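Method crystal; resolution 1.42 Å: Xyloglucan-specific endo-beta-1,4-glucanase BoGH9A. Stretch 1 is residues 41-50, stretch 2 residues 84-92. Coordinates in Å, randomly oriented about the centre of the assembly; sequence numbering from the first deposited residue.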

# COMPACT_ATOMS: atom_id res chain seq x y z
N GLU A 41 -23.50 -17.58 -24.14
CA GLU A 41 -24.79 -18.01 -23.63
C GLU A 41 -24.67 -19.03 -22.52
O GLU A 41 -25.61 -19.24 -21.75
N GLU A 42 -23.51 -19.66 -22.42
CA GLU A 42 -23.33 -20.80 -21.53
C GLU A 42 -21.85 -21.00 -21.16
O GLU A 42 -20.98 -20.74 -21.97
N PHE A 43 -21.58 -21.45 -19.94
CA PHE A 43 -20.24 -21.91 -19.59
C PHE A 43 -20.30 -23.17 -18.75
O PHE A 43 -21.34 -23.49 -18.17
N VAL A 44 -19.18 -23.88 -18.71
CA VAL A 44 -19.08 -25.14 -17.98
C VAL A 44 -17.77 -25.18 -17.18
O VAL A 44 -16.73 -24.73 -17.66
N ILE A 45 -17.85 -25.72 -15.97
CA ILE A 45 -16.66 -25.99 -15.19
C ILE A 45 -16.41 -27.50 -15.17
O ILE A 45 -17.33 -28.28 -14.87
N TRP A 46 -15.18 -27.90 -15.50
CA TRP A 46 -14.74 -29.29 -15.44
C TRP A 46 -13.64 -29.51 -14.42
O TRP A 46 -12.78 -28.67 -14.25
N ASP A 47 -13.66 -30.65 -13.75
CA ASP A 47 -12.55 -31.05 -12.89
C ASP A 47 -11.38 -31.38 -13.82
O ASP A 47 -11.51 -32.23 -14.71
N ALA A 48 -10.25 -30.70 -13.65
CA ALA A 48 -9.16 -30.80 -14.62
C ALA A 48 -8.50 -32.17 -14.60
O ALA A 48 -7.91 -32.60 -15.60
N VAL A 49 -8.60 -32.86 -13.47
CA VAL A 49 -7.97 -34.16 -13.29
C VAL A 49 -8.88 -35.31 -13.72
O VAL A 49 -8.49 -36.13 -14.54
N SER A 50 -10.09 -35.36 -13.15
CA SER A 50 -11.03 -36.46 -13.38
C SER A 50 -11.81 -36.28 -14.69
O SER A 50 -12.37 -37.24 -15.23
N GLY A 84 -9.38 -27.85 -5.56
CA GLY A 84 -8.89 -28.59 -6.71
C GLY A 84 -8.53 -27.71 -7.87
O GLY A 84 -8.58 -26.47 -7.77
N LYS A 85 -8.16 -28.33 -8.99
CA LYS A 85 -7.85 -27.62 -10.22
C LYS A 85 -8.97 -27.88 -11.21
O LYS A 85 -9.42 -29.02 -11.35
N TYR A 86 -9.43 -26.82 -11.86
CA TYR A 86 -10.64 -26.86 -12.67
C TYR A 86 -10.39 -26.21 -14.03
O TYR A 86 -9.45 -25.43 -14.20
N ILE A 87 -11.24 -26.55 -15.00
CA ILE A 87 -11.21 -25.90 -16.30
C ILE A 87 -12.52 -25.18 -16.55
O ILE A 87 -13.59 -25.77 -16.41
N LEU A 88 -12.43 -23.91 -16.92
CA LEU A 88 -13.59 -23.12 -17.30
C LEU A 88 -13.64 -23.09 -18.82
O LEU A 88 -12.73 -22.57 -19.45
N LYS A 89 -14.70 -23.63 -19.41
CA LYS A 89 -14.88 -23.58 -20.86
C LYS A 89 -16.05 -22.65 -21.20
O LYS A 89 -17.14 -22.80 -20.64
N VAL A 90 -15.80 -21.70 -22.10
CA VAL A 90 -16.81 -20.78 -22.60
C VAL A 90 -16.63 -20.67 -24.10
O VAL A 90 -15.59 -20.18 -24.56
N ASN A 91 -17.64 -21.10 -24.85
CA ASN A 91 -17.58 -21.04 -26.31
C ASN A 91 -16.34 -21.78 -26.79
O ASN A 91 -16.16 -22.96 -26.47
N GLY A 92 -15.47 -21.11 -27.53
CA GLY A 92 -14.25 -21.77 -27.97
C GLY A 92 -13.15 -21.81 -26.92
O GLY A 92 -12.23 -22.61 -27.01

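The strand ending at Asp47 and that of residues 84-90 run antiparallel as neighbours, and the backbone supplies most of the polar bonding between them. Val44 and Lys89 form a closed pair, with Val44 N donating to Lys89 O (3.0 Å) and Lys89 N to Val44 O (2.9 Å). Two residues on, Trp46 and Ile87 repeat the pattern: Trp46 N reaches Ile87 O at 2.8 Å and Ile87 N reaches Trp46 O at 2.7 Å. A fifth bond, from Ala48 N to Lys85 O (3.0 Å), carries the ladder past the end of the first strand. The carbonyls also receive CA-H groups from the intervening residues, as in the approach of Tyr86 CA to Trp46 O at 3.2 Å and of Ile45 CA to Ile87 O at 3.3 Å.

Side chains alternate between the two faces of the sheet. Phe43, Ile45, Leu88 and Val90 share the buried face. Ile45, with both chi angles m, brings its end nearer the partner strand, placing Ile45 CD1 3.8 Å from Leu88 CG and Ile45 CG2 3.9 Å from Tyr86 CD1. Leu88 is t,t. The p rotamer of Phe43 leads its ring away from the second stretch, while Phe43 CB remains 3.9 Å from CG2 of Val90, a t rotamer.

Val44, Trp46, Ile87 and Lys89 occupy the other, more open face. Trp46 (chi1 m) and Ile87 (m,t) sit side by side, with Trp46 CB 4.2 Å from Ile87 CB, and Ile87 CG1 also meets Ala48 CB at 3.8 Å. Ala48 points toward the second stretch and so extends this apolar patch beyond the strand. Trp46 CD1 lies 4.1 Å from Lys89 CG, packing against the aliphatic part of a lysine whose end leads away.

At Asp47 and Tyr86 the paired side chains diverge. Asp47 (chi1 t) points away and turns back on its own stretch: its OD1 accepts from Val49 N at 2.9 Å and Ser50 N at 3.1 Å, satisfying two amides beyond the strand. Water 3 lies 2.8 Å from Asp47 OD1 and 2.9 Å from Lys85 O and can donate to each, but it has more acceptors in reach than protons, so not every one need be served at once; Lys85 O has Ala48 N as its sure donor. Water 2 is placed for weak bonds to Asp47 OD2 and Tyr86 OH, each at 3.5 Å; the tyrosine hydroxyl is also hydrogen-bonded elsewhere in the structure.

Near the other end, water 1 bridges the stretches, donating to Glu42 O at 2.7 Å and accepting from Asn91 N at 2.5 Å.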

# COMPACT_ATOMS: atom_id res chain seq x y z
CB GLU A 41 -25.64 -18.56 -24.77
CG GLU A 41 -25.99 -17.50 -25.81
CD GLU A 41 -26.81 -18.04 -26.97
OE1 GLU A 41 -27.14 -19.25 -26.97
OE2 GLU A 41 -27.12 -17.25 -27.88
CB GLU A 42 -23.84 -22.03 -22.27
CG GLU A 42 -23.74 -23.33 -21.55
CD GLU A 42 -24.32 -24.45 -22.38
OE1 GLU A 42 -25.46 -24.29 -22.88
OE2 GLU A 42 -23.64 -25.48 -22.56
CB PHE A 43 -19.44 -20.82 -18.85
CG PHE A 43 -19.86 -20.60 -17.41
CD1 PHE A 43 -20.92 -19.77 -17.10
CD2 PHE A 43 -19.17 -21.23 -16.39
CE1 PHE A 43 -21.30 -19.58 -15.77
CE2 PHE A 43 -19.53 -21.03 -15.06
CZ PHE A 43 -20.60 -20.21 -14.76
CB VAL A 44 -19.13 -26.36 -18.95
CG1 VAL A 44 -19.08 -27.66 -18.19
CG2 VAL A 44 -20.39 -26.29 -19.79
CB ILE A 45 -16.82 -25.50 -13.73
CG1 ILE A 45 -17.24 -24.01 -13.71
CG2 ILE A 45 -15.56 -25.77 -12.91
CD1 ILE A 45 -16.26 -23.06 -14.33
CB TRP A 46 -14.17 -29.69 -16.81
CG TRP A 46 -15.13 -29.56 -17.93
CD1 TRP A 46 -15.27 -28.51 -18.77
CD2 TRP A 46 -16.09 -30.54 -18.34
NE1 TRP A 46 -16.26 -28.76 -19.69
CE2 TRP A 46 -16.79 -30.00 -19.43
CE3 TRP A 46 -16.45 -31.80 -17.86
CZ2 TRP A 46 -17.82 -30.69 -20.07
CZ3 TRP A 46 -17.47 -32.48 -18.50
CH2 TRP A 46 -18.14 -31.92 -19.59
CB ASP A 47 -12.96 -32.26 -12.03
CG ASP A 47 -11.87 -32.70 -11.06
OD1 ASP A 47 -10.70 -32.84 -11.47
OD2 ASP A 47 -12.18 -32.95 -9.87
CB ALA A 48 -8.12 -29.71 -14.36
CB VAL A 49 -7.59 -34.37 -11.82
CG1 VAL A 49 -6.75 -35.62 -11.67
CG2 VAL A 49 -6.83 -33.16 -11.29
CB SER A 50 -12.02 -36.54 -12.23
OG SER A 50 -12.95 -35.47 -12.31
CB LYS A 85 -6.52 -28.10 -10.80
CG LYS A 85 -6.11 -27.39 -12.07
CD LYS A 85 -4.80 -27.94 -12.64
CE LYS A 85 -4.48 -27.28 -13.97
NZ LYS A 85 -3.16 -27.70 -14.53
CB TYR A 86 -11.80 -26.13 -11.97
CG TYR A 86 -12.21 -26.82 -10.70
CD1 TYR A 86 -13.16 -27.84 -10.71
CD2 TYR A 86 -11.65 -26.46 -9.49
CE1 TYR A 86 -13.52 -28.47 -9.57
CE2 TYR A 86 -12.00 -27.09 -8.33
CZ TYR A 86 -12.96 -28.10 -8.38
OH TYR A 86 -13.33 -28.76 -7.23
CB ILE A 87 -11.02 -26.92 -17.43
CG1 ILE A 87 -9.80 -27.81 -17.18
CG2 ILE A 87 -10.91 -26.20 -18.79
CD1 ILE A 87 -9.80 -29.06 -18.07
CB LEU A 88 -13.47 -21.69 -16.76
CG LEU A 88 -14.70 -20.76 -16.86
CD1 LEU A 88 -14.48 -19.53 -16.00
CD2 LEU A 88 -14.98 -20.30 -18.22
CB LYS A 89 -15.12 -24.97 -21.45
CG LYS A 89 -13.88 -25.84 -21.59
CD LYS A 89 -14.08 -26.89 -22.71
CE LYS A 89 -12.96 -27.92 -22.76
NZ LYS A 89 -11.59 -27.32 -22.65
CB VAL A 90 -16.64 -19.32 -22.09
CG1 VAL A 90 -17.92 -18.53 -22.37
CG2 VAL A 90 -16.33 -19.30 -20.66
CB ASN A 91 -17.60 -19.59 -26.78
CG ASN A 91 -18.94 -18.89 -26.50
OD1 ASN A 91 -19.72 -19.35 -25.66
ND2 ASN A 91 -19.20 -17.80 -27.22
O HOH W 1 -20.00 -21.79 -24.20
O HOH W 2 -11.16 -31.46 -6.92
O HOH W 3 -9.47 -31.24 -9.52